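Local structure of ForH (Streptomyces kaniharaensis, 6NKO) at residues M21-A26 with I112-N117; D29-E34 with D161-D166; R46-E51 with E65-L70; N117-L122 with G141-L146; H155-S160 with E185-L190. The protein is probably an IMP cyclohydrolase-like enzyme of formycin A biosynthesis, perhaps closing a ring of the nucleobase. One frame throughout, in Å; residues are numbered along the deposited sequence.

Overall arrangement
Contact 1 forms the middle of a parallel sheet with strand order 3-2-1-4-5, as in MGS-like domains. Contact 3 joins strand 46-49 to 65-66, one of the two outermost strands, and is centred about 10 Å from contact 1. On the other flank, contact 5 packs a helix on the last strand, 157-159, about 12 Å from contact 1, centre to centre. Contacts 3 and 5 therefore lie on opposite sides of the chain centre, about 21 Å apart between centres. Contacts 2 and 4 lie where the strands end, with centres about 14 Å apart, and touch through N118. Contact 4 shares N117 with contact 1. This is probably the active-site end, as in related enzymes; no ligand is bound here.

Contact 1 of 5, residues M21-A26 with I112-N117; sequences MLAVLA and IDLVCN
V24 is hydrogen-bonded to two residues of the parallel strand beside it. Its N donates to L114 O (2.9 Å), and its O accepts from C116 N (2.9 Å). A26 N carries the ladder on to C116 O. The strand axes lie 4.8 Å apart and only 3° from parallel. At the start, L22 O accepts from D113 N. The D113 side chain can be followed outward from there. Its CB lies 3.7 Å from L22 O. Its CG meets M21 CG at 4.0 Å, the two side chains crossing at about a right angle. Its OD2 takes the N-H of L22 at 3.0 Å. CG is anti to the carbonyl carbon (chi1 -49°), which folds the carboxylate back beside D113 N, and N and OD2 both serve L22. At the far end N117 ND2 donates a hydrogen bond to A26 O at 2.8 Å, in the carbonyl plane; D139 OD2 is its second acceptor. On one face of the sheet V24 CG2 touches I112 CG2 (3.8 Å). On the other, A23 packs on L114 and L25 on C116. Side chains thus complete the buried ladder: a carboxylate for a spare N-H at one end, an amide for a carbonyl at the other.

Contact 2 of 5, residues D29-E34 with D161-D166; sequences DKRNIE and DPDDYD
R31 and N32 form the corner of a type II beta turn (K30 to I33) that faces P162, D163 and Y165. An Asx turn precedes it, D29 OD1 accepting from R31 N. Two loops that follow parallel strands 22-26 and 157-159 are joined here. The charged link is a salt bridge: R31 NH1 donates to D163 OD1 at 3.0 Å (161°), in the guanidinium plane but well above the carboxylate plane. D161 has its main partner elsewhere, in K193. The neutral link is N32 ND2 to P162 O, 2.9 Å, arriving 52° above the carbonyl plane. Van der Waals contacts fill in between. The R31 chain bends at chi3 (85°), which lays its guanidinium over P162 CB, 4.0 Å from the plane. Within its own segment, P162 CA lies over the Y165 ring, whose edge meets N32 O. I33 CD1 reaches Y165 CE2 at 3.8 Å. A water closes the inner side: it is hydrogen-bonded to D29 O at 2.6 Å and R31 O at 2.8 Å, and lies 2.7 Å from Y165 OH.

Contact 3 of 5, residues R46-E51 with E65-L70; sequences RVAATE and ERIADL
R46 and E65 cross obliquely at the start of two parallel strands, their guanidinium and carboxylate planes turned 45° apart. R46 NE lies in line for a salt bridge to the syn lone pair of E65 OE2 (3.2 Å, 163°), and that oxygen is in the guanidinium plane. The arginine chain bends at chi3 (40°), which swings NH2 across to L70, where CD1 meets it at 3.3 Å, at the edge of the group. An alanine in place of R46 would probably leave the E65 carboxylate without this positive partner and the L70 methyls without the guanidinium edge beside them. A water also ties V47 N to E65 OE2. Further along, A48 CB is packed by two branches at once, I67 CD1 and L70 CD2, each 3.6 Å away. T50 and I67 lie side by side and point the same way, touching CG2 to CG2. Between these side chains the backbones bond: E65 N to V47 O (2.8 Å), A49 N to E65 O (2.9 Å) and I67 N to A49 O. The two strands are the ends of a beta-alpha-beta unit through helix 51-59, whose Y54 touches A49 and R66. Strand 22-26 borders 46-49 on its other side, while L40 and L41 of helix 33-42 pack on V47.

Contact 4 of 5, residues N117-L122 with G141-L146; sequences NNYYLL and GGPAML
The chain at N117, where strand 114-117 ends, passes the first turn of helix 141-151, with the CA atoms of N117 and G142 5.9 Å apart. N117 CG is anti to the backbone N (chi1 -177°), which carries the amide out against the helix backbone. Its OD1 is 3.1 Å from G142 C and 3.2 Å from P143 N, which has no hydrogen to give. Its ND2 stands 3.4 Å from G142 CA, an approach the glycine allows. N117 CB touches L146 CB at 3.9 Å. An alanine at N117 would keep this touch, but would probably take one donor from A26 O and one from D139 OD2, and open a gap beside G142. Y119 adds a second layer. Its CE1 meets P143 CD at 3.9 Å, and its OH meets L146 CD2 at 3.6 Å and is hydrogen-bonded to S198. Y201 stacks on the Y119 ring. Helix 141-151 starts at the C-terminal edge of the parallel sheet, and its Gly-Gly-Pro start resembles that of IMP cyclohydrolases.

Contact 5 of 5, residues H155-S160 with E185-L190; sequences HVIPLS and ERRLAL
The R187 guanidinium carries I157 on one face: CG1 lies 3.2 Å above the plane, offset toward the rim. At its edge, in plane, lie V156 N and a water. R187 NH2 donates to that water at 2.9 Å, and the water has a weak hydrogen bond to H155 O. The other N-H groups are used too. NE is bonded to V182 O, NH1 to F153 O, and NH2 also to P179 O. This buried positive group is therefore held by several carbonyls and probably fixed in its rotation. Its chain is extended from CG to NE, which carries the flat end from the helix to the start of the strand. A second guanidinium, that of R186, has L190 CD2 from its own helix over one face. L190 is the main apolar link. Its CB meets P158 CD at 4.1 Å, and its CD1 reaches L159 CD2 at 4.1 Å. The P158 carbonyl is close as well, with O 3.5 Å from L190 CB. A second water joins the backbones, donating to P158 O at 2.7 Å and to L190 O at 3.0 Å. The axes of strand 157-159 and helix segment 185-190 pass 7.9 Å apart at 41°. V168 of helix 165-174 also touches L159 and L190. The contact is alpha/beta packing of a Rossmann-like sheet: the long helix 184-212 lies against 157-159, the outermost strand on this flank.

Contact 1 of 5, residues M21-A26 with I112-N117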
# COMPACT_ATOMS: atom_id res chain seq x y z
N MET A 21 -5.30 -6.88 -14.06
CA MET A 21 -5.15 -5.98 -12.91
C MET A 21 -4.70 -6.64 -11.61
O MET A 21 -4.91 -7.84 -11.37
CB MET A 21 -6.45 -5.21 -12.63
CG MET A 21 -6.59 -3.98 -13.49
SD MET A 21 -7.55 -4.35 -14.96
CE MET A 21 -6.53 -3.57 -16.20
N LEU A 22 -4.12 -5.80 -10.75
CA LEU A 22 -3.46 -6.22 -9.50
C LEU A 22 -3.45 -5.08 -8.48
O LEU A 22 -3.03 -3.97 -8.79
CB LEU A 22 -2.03 -6.68 -9.79
CG LEU A 22 -1.11 -6.99 -8.61
CD1 LEU A 22 -1.73 -8.03 -7.70
CD2 LEU A 22 0.25 -7.49 -9.10
N ALA A 23 -3.88 -5.39 -7.25
CA ALA A 23 -3.85 -4.47 -6.11
C ALA A 23 -3.01 -5.06 -4.99
O ALA A 23 -2.98 -6.28 -4.80
CB ALA A 23 -5.26 -4.19 -5.58
N VAL A 24 -2.33 -4.19 -4.23
CA VAL A 24 -1.53 -4.59 -3.08
C VAL A 24 -2.14 -3.93 -1.84
O VAL A 24 -2.20 -2.70 -1.76
CB VAL A 24 -0.05 -4.21 -3.23
CG1 VAL A 24 0.74 -4.61 -1.99
CG2 VAL A 24 0.53 -4.85 -4.48
N LEU A 25 -2.57 -4.75 -0.88
CA LEU A 25 -3.23 -4.28 0.33
C LEU A 25 -2.27 -4.47 1.51
O LEU A 25 -2.07 -5.60 1.96
CB LEU A 25 -4.54 -5.03 0.56
CG LEU A 25 -5.84 -4.44 -0.01
CD1 LEU A 25 -5.64 -3.85 -1.40
CD2 LEU A 25 -6.92 -5.51 -0.04
N ALA A 26 -1.69 -3.37 2.00
CA ALA A 26 -0.73 -3.40 3.10
C ALA A 26 -1.20 -2.42 4.18
O ALA A 26 -0.56 -1.40 4.43
CB ALA A 26 0.68 -3.07 2.62
N ILE A 112 1.37 -2.88 -10.87
CA ILE A 112 0.53 -2.79 -9.69
C ILE A 112 -0.35 -1.55 -9.86
O ILE A 112 0.14 -0.42 -9.86
CB ILE A 112 1.35 -2.72 -8.39
CG1 ILE A 112 1.96 -4.10 -8.08
CG2 ILE A 112 0.49 -2.25 -7.24
CD1 ILE A 112 3.14 -4.06 -7.14
N ASP A 113 -1.66 -1.77 -10.01
CA ASP A 113 -2.58 -0.68 -10.32
C ASP A 113 -3.10 0.04 -9.09
O ASP A 113 -3.60 1.16 -9.21
CB ASP A 113 -3.76 -1.22 -11.13
CG ASP A 113 -3.33 -2.06 -12.31
OD1 ASP A 113 -3.01 -1.48 -13.37
OD2 ASP A 113 -3.29 -3.30 -12.17
N LEU A 114 -3.00 -0.57 -7.91
CA LEU A 114 -3.55 0.03 -6.70
C LEU A 114 -2.70 -0.36 -5.50
O LEU A 114 -2.35 -1.53 -5.34
CB LEU A 114 -5.00 -0.41 -6.48
CG LEU A 114 -5.78 0.29 -5.36
CD1 LEU A 114 -7.20 0.61 -5.82
CD2 LEU A 114 -5.80 -0.55 -4.09
N VAL A 115 -2.37 0.63 -4.68
CA VAL A 115 -1.62 0.43 -3.44
C VAL A 115 -2.46 0.95 -2.29
O VAL A 115 -2.96 2.08 -2.35
CB VAL A 115 -0.25 1.12 -3.49
CG1 VAL A 115 0.41 1.09 -2.11
CG2 VAL A 115 0.64 0.46 -4.52
N CYS A 116 -2.61 0.14 -1.25
CA CYS A 116 -3.34 0.49 -0.04
C CYS A 116 -2.41 0.31 1.15
O CYS A 116 -1.94 -0.81 1.39
CB CYS A 116 -4.59 -0.37 0.11
SG CYS A 116 -5.97 0.47 0.88
N ASN A 117 -2.14 1.39 1.88
CA ASN A 117 -1.16 1.34 2.96
C ASN A 117 -1.62 2.17 4.15
O ASN A 117 -1.92 3.36 4.00
CB ASN A 117 0.21 1.84 2.47
CG ASN A 117 1.28 1.75 3.54
OD1 ASN A 117 2.00 2.72 3.79
ND2 ASN A 117 1.40 0.59 4.17

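Contact 2 of 5, residues D29-E34 with D161-D166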
# COMPACT_ATOMS: atom_id res chain seq x y z
N ASP A 29 -4.59 -0.46 9.76
CA ASP A 29 -5.98 -0.15 10.08
C ASP A 29 -6.86 -0.93 9.11
O ASP A 29 -6.90 -0.61 7.91
CB ASP A 29 -6.22 1.35 9.99
CG ASP A 29 -7.66 1.74 10.25
OD1 ASP A 29 -8.45 0.89 10.71
OD2 ASP A 29 -8.01 2.91 10.00
N LYS A 30 -7.57 -1.93 9.61
CA LYS A 30 -8.32 -2.85 8.76
C LYS A 30 -9.72 -2.35 8.42
O LYS A 30 -10.47 -3.08 7.75
CB LYS A 30 -8.43 -4.22 9.43
CG LYS A 30 -7.19 -4.64 10.18
CD LYS A 30 -6.23 -5.41 9.29
CE LYS A 30 -4.82 -5.34 9.83
NZ LYS A 30 -4.01 -6.50 9.37
N ARG A 31 -10.09 -1.14 8.84
CA ARG A 31 -11.45 -0.67 8.60
C ARG A 31 -11.71 -0.53 7.11
O ARG A 31 -10.92 0.07 6.38
CB ARG A 31 -11.67 0.67 9.31
CG ARG A 31 -12.90 1.43 8.84
CD ARG A 31 -13.38 2.43 9.89
NE ARG A 31 -12.67 3.70 9.79
CZ ARG A 31 -12.94 4.65 8.90
NH1 ARG A 31 -13.92 4.47 8.02
NH2 ARG A 31 -12.24 5.77 8.88
N ASN A 32 -12.83 -1.11 6.66
CA ASN A 32 -13.30 -1.09 5.28
C ASN A 32 -12.43 -1.89 4.32
O ASN A 32 -12.62 -1.80 3.10
CB ASN A 32 -13.45 0.34 4.73
CG ASN A 32 -14.45 1.16 5.51
OD1 ASN A 32 -15.25 0.62 6.27
ND2 ASN A 32 -14.41 2.47 5.32
N ILE A 33 -11.48 -2.68 4.83
CA ILE A 33 -10.57 -3.38 3.92
C ILE A 33 -11.26 -4.55 3.24
O ILE A 33 -10.88 -4.94 2.12
CB ILE A 33 -9.30 -3.83 4.67
CG1 ILE A 33 -8.14 -4.00 3.69
CG2 ILE A 33 -9.53 -5.13 5.43
CD1 ILE A 33 -7.93 -2.82 2.76
N GLU A 34 -12.28 -5.13 3.87
CA GLU A 34 -12.96 -6.29 3.29
C GLU A 34 -13.89 -5.90 2.15
O GLU A 34 -13.89 -6.57 1.11
CB GLU A 34 -13.72 -7.07 4.36
CG GLU A 34 -14.29 -8.39 3.85
CD GLU A 34 -14.99 -9.19 4.93
OE1 GLU A 34 -14.93 -8.79 6.11
OE2 GLU A 34 -15.59 -10.24 4.59
N ASP A 161 -6.50 6.51 3.41
CA ASP A 161 -7.65 6.76 4.28
C ASP A 161 -8.78 5.79 3.95
O ASP A 161 -9.27 5.78 2.82
CB ASP A 161 -8.12 8.20 4.11
CG ASP A 161 -9.16 8.61 5.14
OD1 ASP A 161 -9.45 7.82 6.06
OD2 ASP A 161 -9.69 9.74 5.03
N PRO A 162 -9.22 4.96 4.90
CA PRO A 162 -10.34 4.04 4.63
C PRO A 162 -11.64 4.73 4.23
O PRO A 162 -12.57 4.04 3.79
CB PRO A 162 -10.50 3.28 5.95
CG PRO A 162 -9.16 3.39 6.62
CD PRO A 162 -8.63 4.74 6.23
N ASP A 163 -11.73 6.05 4.36
CA ASP A 163 -12.91 6.77 3.90
C ASP A 163 -12.90 7.03 2.40
O ASP A 163 -13.91 7.49 1.85
CB ASP A 163 -13.05 8.10 4.65
CG ASP A 163 -13.43 7.92 6.10
OD1 ASP A 163 -14.14 6.94 6.41
OD2 ASP A 163 -13.02 8.75 6.94
N ASP A 164 -11.79 6.74 1.72
CA ASP A 164 -11.70 6.89 0.27
C ASP A 164 -11.95 5.58 -0.47
O ASP A 164 -11.99 5.59 -1.70
CB ASP A 164 -10.32 7.43 -0.12
CG ASP A 164 -10.04 8.81 0.46
OD1 ASP A 164 -10.98 9.63 0.52
OD2 ASP A 164 -8.88 9.07 0.86
N TYR A 165 -12.13 4.47 0.25
CA TYR A 165 -12.22 3.17 -0.40
C TYR A 165 -13.46 3.08 -1.29
O TYR A 165 -13.39 2.61 -2.43
CB TYR A 165 -12.26 2.05 0.65
CG TYR A 165 -10.98 1.82 1.42
CD1 TYR A 165 -9.88 2.65 1.26
CD2 TYR A 165 -10.88 0.77 2.33
CE1 TYR A 165 -8.71 2.44 1.98
CE2 TYR A 165 -9.72 0.55 3.05
CZ TYR A 165 -8.64 1.39 2.87
OH TYR A 165 -7.49 1.18 3.59
N ASP A 166 -14.61 3.54 -0.78
CA ASP A 166 -15.87 3.31 -1.47
C ASP A 166 -15.92 4.05 -2.80
O ASP A 166 -16.30 3.47 -3.83
CB ASP A 166 -17.04 3.73 -0.57
CG ASP A 166 -18.34 3.07 -0.98
OD1 ASP A 166 -18.32 1.89 -1.39
OD2 ASP A 166 -19.40 3.73 -0.89
O HOH W 1 -8.20 -0.29 5.72

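Contact 3 of 5, residues R46-E51 with E65-L70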
# COMPACT_ATOMS: atom_id res chain seq x y z
N ARG A 46 -6.67 -9.06 -9.34
CA ARG A 46 -5.87 -9.86 -8.43
C ARG A 46 -5.57 -9.01 -7.20
O ARG A 46 -5.15 -7.86 -7.33
CB ARG A 46 -4.58 -10.34 -9.09
CG ARG A 46 -4.79 -11.49 -10.07
CD ARG A 46 -3.48 -11.92 -10.69
NE ARG A 46 -2.39 -11.93 -9.71
CZ ARG A 46 -1.16 -11.51 -9.96
NH1 ARG A 46 -0.85 -11.03 -11.16
NH2 ARG A 46 -0.23 -11.56 -9.01
N VAL A 47 -5.80 -9.57 -6.02
CA VAL A 47 -5.65 -8.85 -4.77
C VAL A 47 -4.59 -9.56 -3.95
O VAL A 47 -4.75 -10.74 -3.60
CB VAL A 47 -6.98 -8.74 -4.00
CG1 VAL A 47 -6.76 -8.08 -2.65
CG2 VAL A 47 -7.99 -7.97 -4.83
N ALA A 48 -3.50 -8.86 -3.64
CA ALA A 48 -2.40 -9.38 -2.85
C ALA A 48 -2.23 -8.53 -1.60
O ALA A 48 -2.39 -7.31 -1.65
CB ALA A 48 -1.11 -9.41 -3.66
N ALA A 49 -1.91 -9.18 -0.49
CA ALA A 49 -1.91 -8.52 0.81
C ALA A 49 -0.68 -8.89 1.62
O ALA A 49 -0.08 -9.96 1.43
CB ALA A 49 -3.17 -8.89 1.61
N THR A 50 -0.30 -7.99 2.52
CA THR A 50 0.75 -8.27 3.49
C THR A 50 0.20 -9.18 4.59
O THR A 50 -0.94 -9.64 4.54
CB THR A 50 1.31 -6.98 4.07
OG1 THR A 50 0.24 -6.12 4.48
CG2 THR A 50 2.19 -6.27 3.05
N GLU A 51 1.02 -9.39 5.62
CA GLU A 51 0.78 -10.48 6.56
C GLU A 51 -0.55 -10.32 7.30
O GLU A 51 -1.35 -11.26 7.36
CB GLU A 51 1.97 -10.59 7.54
CG GLU A 51 2.12 -9.45 8.54
CD GLU A 51 2.82 -8.23 7.95
OE1 GLU A 51 3.40 -8.32 6.85
OE2 GLU A 51 2.77 -7.16 8.60
N GLU A 65 -4.07 -13.15 -2.46
CA GLU A 65 -2.76 -13.77 -2.60
C GLU A 65 -1.81 -13.16 -1.58
O GLU A 65 -2.01 -12.03 -1.12
CB GLU A 65 -2.22 -13.60 -4.02
CG GLU A 65 -3.04 -14.34 -5.07
CD GLU A 65 -2.78 -13.86 -6.49
OE1 GLU A 65 -1.75 -14.25 -7.07
OE2 GLU A 65 -3.61 -13.09 -7.02
N ARG A 66 -0.79 -13.92 -1.21
CA ARG A 66 0.20 -13.45 -0.25
C ARG A 66 1.25 -12.61 -0.97
O ARG A 66 1.96 -13.12 -1.84
CB ARG A 66 0.86 -14.65 0.44
CG ARG A 66 0.56 -14.74 1.92
CD ARG A 66 1.62 -15.57 2.63
NE ARG A 66 1.28 -15.82 4.03
CZ ARG A 66 0.65 -16.91 4.45
NH1 ARG A 66 0.29 -17.85 3.59
NH2 ARG A 66 0.38 -17.06 5.74
N ILE A 67 1.34 -11.33 -0.61
CA ILE A 67 2.34 -10.45 -1.20
C ILE A 67 3.76 -10.92 -0.89
O ILE A 67 4.71 -10.48 -1.54
CB ILE A 67 2.16 -8.99 -0.71
CG1 ILE A 67 2.75 -8.00 -1.71
CG2 ILE A 67 2.87 -8.79 0.62
CD1 ILE A 67 2.14 -8.06 -3.08
N ALA A 68 3.93 -11.77 0.11
CA ALA A 68 5.25 -12.31 0.40
C ALA A 68 5.70 -13.27 -0.69
O ALA A 68 6.66 -13.00 -1.43
CB ALA A 68 5.26 -12.97 1.78
N ASP A 69 5.04 -14.43 -0.80
CA ASP A 69 5.40 -15.39 -1.83
C ASP A 69 5.31 -14.78 -3.23
O ASP A 69 6.11 -15.10 -4.12
CB ASP A 69 4.47 -16.60 -1.71
CG ASP A 69 4.29 -17.06 -0.26
OD1 ASP A 69 5.23 -16.92 0.56
OD2 ASP A 69 3.20 -17.55 0.08
N LEU A 70 4.35 -13.89 -3.43
CA LEU A 70 4.12 -13.25 -4.72
C LEU A 70 5.02 -12.04 -4.82
O LEU A 70 4.78 -11.04 -4.14
CB LEU A 70 2.67 -12.79 -4.84
CG LEU A 70 2.07 -12.29 -6.15
CD1 LEU A 70 1.24 -13.40 -6.75
CD2 LEU A 70 1.20 -11.07 -5.89
O HOH W 2 -5.93 -12.62 -5.94

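Contact 4 of 5, residues N117-L122 with G141-L146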
# COMPACT_ATOMS: atom_id res chain seq x y z
N ASN A 117 -2.14 1.39 1.88
CA ASN A 117 -1.16 1.34 2.96
C ASN A 117 -1.62 2.17 4.15
O ASN A 117 -1.92 3.36 4.00
CB ASN A 117 0.21 1.84 2.47
CG ASN A 117 1.28 1.75 3.54
OD1 ASN A 117 2.00 2.72 3.79
ND2 ASN A 117 1.40 0.59 4.17
N ASN A 118 -1.67 1.53 5.32
CA ASN A 118 -2.13 2.13 6.57
C ASN A 118 -1.07 1.94 7.64
O ASN A 118 -0.22 1.05 7.55
CB ASN A 118 -3.44 1.50 7.06
CG ASN A 118 -4.65 2.11 6.41
OD1 ASN A 118 -5.72 1.50 6.38
ND2 ASN A 118 -4.50 3.32 5.89
N TYR A 119 -1.14 2.75 8.70
CA TYR A 119 -0.20 2.68 9.80
C TYR A 119 -0.90 2.38 11.12
O TYR A 119 -2.05 2.77 11.34
CB TYR A 119 0.59 3.98 9.93
CG TYR A 119 1.06 4.49 8.60
CD1 TYR A 119 1.76 3.67 7.73
CD2 TYR A 119 0.79 5.79 8.21
CE1 TYR A 119 2.18 4.13 6.51
CE2 TYR A 119 1.20 6.26 6.99
CZ TYR A 119 1.90 5.43 6.14
OH TYR A 119 2.33 5.89 4.92
N TYR A 120 -0.17 1.68 11.99
CA TYR A 120 -0.66 1.40 13.34
C TYR A 120 -0.74 2.69 14.15
O TYR A 120 -0.11 3.70 13.83
CB TYR A 120 0.26 0.40 14.04
CG TYR A 120 0.14 -1.01 13.53
CD1 TYR A 120 -1.01 -1.75 13.74
CD2 TYR A 120 1.19 -1.61 12.83
CE1 TYR A 120 -1.13 -3.05 13.27
CE2 TYR A 120 1.08 -2.90 12.35
CZ TYR A 120 -0.08 -3.62 12.58
OH TYR A 120 -0.20 -4.91 12.12
N LEU A 121 -1.53 2.63 15.22
CA LEU A 121 -1.68 3.78 16.11
C LEU A 121 -0.40 3.99 16.91
O LEU A 121 0.17 3.04 17.46
CB LEU A 121 -2.86 3.57 17.06
CG LEU A 121 -4.25 3.56 16.43
CD1 LEU A 121 -5.28 3.11 17.45
CD2 LEU A 121 -4.60 4.93 15.87
N LEU A 122 0.06 5.24 16.97
CA LEU A 122 1.28 5.47 17.73
C LEU A 122 0.95 6.06 19.10
O LEU A 122 -0.02 6.81 19.25
CB LEU A 122 2.23 6.41 16.99
CG LEU A 122 2.73 5.92 15.63
CD1 LEU A 122 3.02 7.11 14.73
CD2 LEU A 122 3.97 5.04 15.78
N GLY A 141 8.63 -0.45 4.36
CA GLY A 141 8.28 -0.80 2.99
C GLY A 141 6.92 -0.29 2.57
O GLY A 141 6.69 -0.04 1.38
N GLY A 142 6.00 -0.12 3.52
CA GLY A 142 4.67 0.37 3.24
C GLY A 142 4.66 1.74 2.61
O GLY A 142 4.21 1.93 1.47
N PRO A 143 5.14 2.75 3.35
CA PRO A 143 5.22 4.10 2.77
C PRO A 143 6.06 4.17 1.50
O PRO A 143 5.82 5.05 0.67
CB PRO A 143 5.83 4.95 3.90
CG PRO A 143 6.18 4.00 5.00
CD PRO A 143 5.38 2.76 4.80
N ALA A 144 7.03 3.28 1.33
CA ALA A 144 7.75 3.24 0.06
C ALA A 144 6.81 2.90 -1.09
O ALA A 144 6.90 3.50 -2.17
CB ALA A 144 8.91 2.24 0.13
N MET A 145 5.89 1.96 -0.87
CA MET A 145 4.90 1.64 -1.89
C MET A 145 3.90 2.78 -2.07
O MET A 145 3.51 3.09 -3.20
CB MET A 145 4.16 0.35 -1.53
CG MET A 145 5.02 -0.90 -1.48
SD MET A 145 4.02 -2.41 -1.48
CE MET A 145 3.43 -2.41 0.22
N LEU A 146 3.49 3.41 -0.98
CA LEU A 146 2.45 4.44 -1.07
C LEU A 146 3.00 5.74 -1.66
O LEU A 146 2.35 6.35 -2.52
CB LEU A 146 1.85 4.70 0.31
CG LEU A 146 0.85 5.86 0.38
CD1 LEU A 146 -0.44 5.48 -0.33
CD2 LEU A 146 0.57 6.25 1.82

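Contact 5 of 5, residues H155-S160 with E185-L190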
# COMPACT_ATOMS: atom_id res chain seq x y z
N HIS A 155 -0.61 5.93 -13.07
CA HIS A 155 -0.62 4.50 -13.32
C HIS A 155 -0.84 3.65 -12.08
O HIS A 155 -1.04 2.44 -12.21
CB HIS A 155 0.69 4.07 -14.01
CG HIS A 155 1.08 4.95 -15.16
ND1 HIS A 155 0.21 5.25 -16.18
CD2 HIS A 155 2.23 5.60 -15.43
CE1 HIS A 155 0.82 6.05 -17.05
NE2 HIS A 155 2.04 6.27 -16.61
N VAL A 156 -0.80 4.24 -10.88
CA VAL A 156 -1.09 3.53 -9.64
C VAL A 156 -2.02 4.39 -8.80
O VAL A 156 -1.79 5.59 -8.64
CB VAL A 156 0.19 3.21 -8.84
CG1 VAL A 156 -0.09 2.09 -7.84
CG2 VAL A 156 1.34 2.83 -9.76
N ILE A 157 -3.07 3.77 -8.26
CA ILE A 157 -4.01 4.46 -7.39
C ILE A 157 -3.46 4.40 -5.96
O ILE A 157 -3.26 3.30 -5.44
CB ILE A 157 -5.41 3.83 -7.46
CG1 ILE A 157 -5.96 3.93 -8.89
CG2 ILE A 157 -6.34 4.51 -6.48
CD1 ILE A 157 -6.92 2.82 -9.25
N PRO A 158 -3.20 5.54 -5.32
CA PRO A 158 -2.66 5.52 -3.96
C PRO A 158 -3.73 5.75 -2.90
O PRO A 158 -4.25 6.86 -2.77
CB PRO A 158 -1.65 6.68 -3.98
CG PRO A 158 -2.10 7.59 -5.15
CD PRO A 158 -3.26 6.91 -5.86
N LEU A 159 -4.06 4.71 -2.14
CA LEU A 159 -5.11 4.79 -1.13
C LEU A 159 -4.51 4.62 0.26
O LEU A 159 -3.65 3.76 0.46
CB LEU A 159 -6.18 3.73 -1.37
CG LEU A 159 -7.17 4.01 -2.50
CD1 LEU A 159 -7.85 2.72 -2.96
CD2 LEU A 159 -8.21 5.06 -2.09
N SER A 160 -4.99 5.42 1.21
CA SER A 160 -4.54 5.34 2.60
C SER A 160 -5.73 5.44 3.55
O SER A 160 -5.94 4.56 4.39
CB SER A 160 -3.52 6.44 2.91
OG SER A 160 -2.89 6.21 4.16
N GLU A 185 -7.86 13.50 -12.32
CA GLU A 185 -8.12 14.51 -11.30
C GLU A 185 -8.27 13.88 -9.92
O GLU A 185 -7.79 14.44 -8.92
CB GLU A 185 -9.37 15.31 -11.67
CG GLU A 185 -9.41 15.77 -13.13
CD GLU A 185 -10.09 14.76 -14.05
OE1 GLU A 185 -9.39 14.17 -14.91
OE2 GLU A 185 -11.31 14.56 -13.92
N ARG A 186 -8.94 12.73 -9.84
CA ARG A 186 -9.09 12.06 -8.55
C ARG A 186 -7.78 11.44 -8.09
O ARG A 186 -7.52 11.37 -6.88
CB ARG A 186 -10.19 11.00 -8.64
CG ARG A 186 -10.41 10.19 -7.37
CD ARG A 186 -11.06 11.02 -6.28
NE ARG A 186 -11.39 10.21 -5.10
CZ ARG A 186 -11.29 10.64 -3.85
NH1 ARG A 186 -10.88 11.88 -3.59
NH2 ARG A 186 -11.61 9.83 -2.84
N ARG A 187 -6.94 11.00 -9.03
CA ARG A 187 -5.67 10.37 -8.66
C ARG A 187 -4.72 11.37 -8.02
O ARG A 187 -4.03 11.05 -7.05
CB ARG A 187 -5.04 9.72 -9.88
CG ARG A 187 -5.70 8.41 -10.29
CD ARG A 187 -5.51 8.11 -11.77
NE ARG A 187 -6.07 6.81 -12.13
CZ ARG A 187 -5.44 5.65 -11.97
NH1 ARG A 187 -4.22 5.63 -11.45
NH2 ARG A 187 -6.03 4.52 -12.32
N LEU A 188 -4.66 12.60 -8.55
CA LEU A 188 -3.77 13.60 -7.98
C LEU A 188 -4.22 14.02 -6.59
O LEU A 188 -3.39 14.26 -5.71
CB LEU A 188 -3.68 14.81 -8.92
CG LEU A 188 -3.21 16.14 -8.32
CD1 LEU A 188 -1.74 16.08 -7.92
CD2 LEU A 188 -3.46 17.28 -9.30
N ALA A 189 -5.54 14.12 -6.38
CA ALA A 189 -6.04 14.45 -5.05
C ALA A 189 -5.67 13.37 -4.04
O ALA A 189 -5.31 13.67 -2.90
CB ALA A 189 -7.56 14.65 -5.09
N LEU A 190 -5.76 12.10 -4.44
CA LEU A 190 -5.34 11.01 -3.56
C LEU A 190 -3.83 11.01 -3.38
O LEU A 190 -3.34 10.66 -2.30
CB LEU A 190 -5.81 9.67 -4.12
CG LEU A 190 -7.30 9.35 -4.00
CD1 LEU A 190 -7.65 8.11 -4.82
CD2 LEU A 190 -7.70 9.15 -2.54
O HOH W 3 -4.03 2.56 -11.44
O HOH W 4 -4.49 8.43 -0.63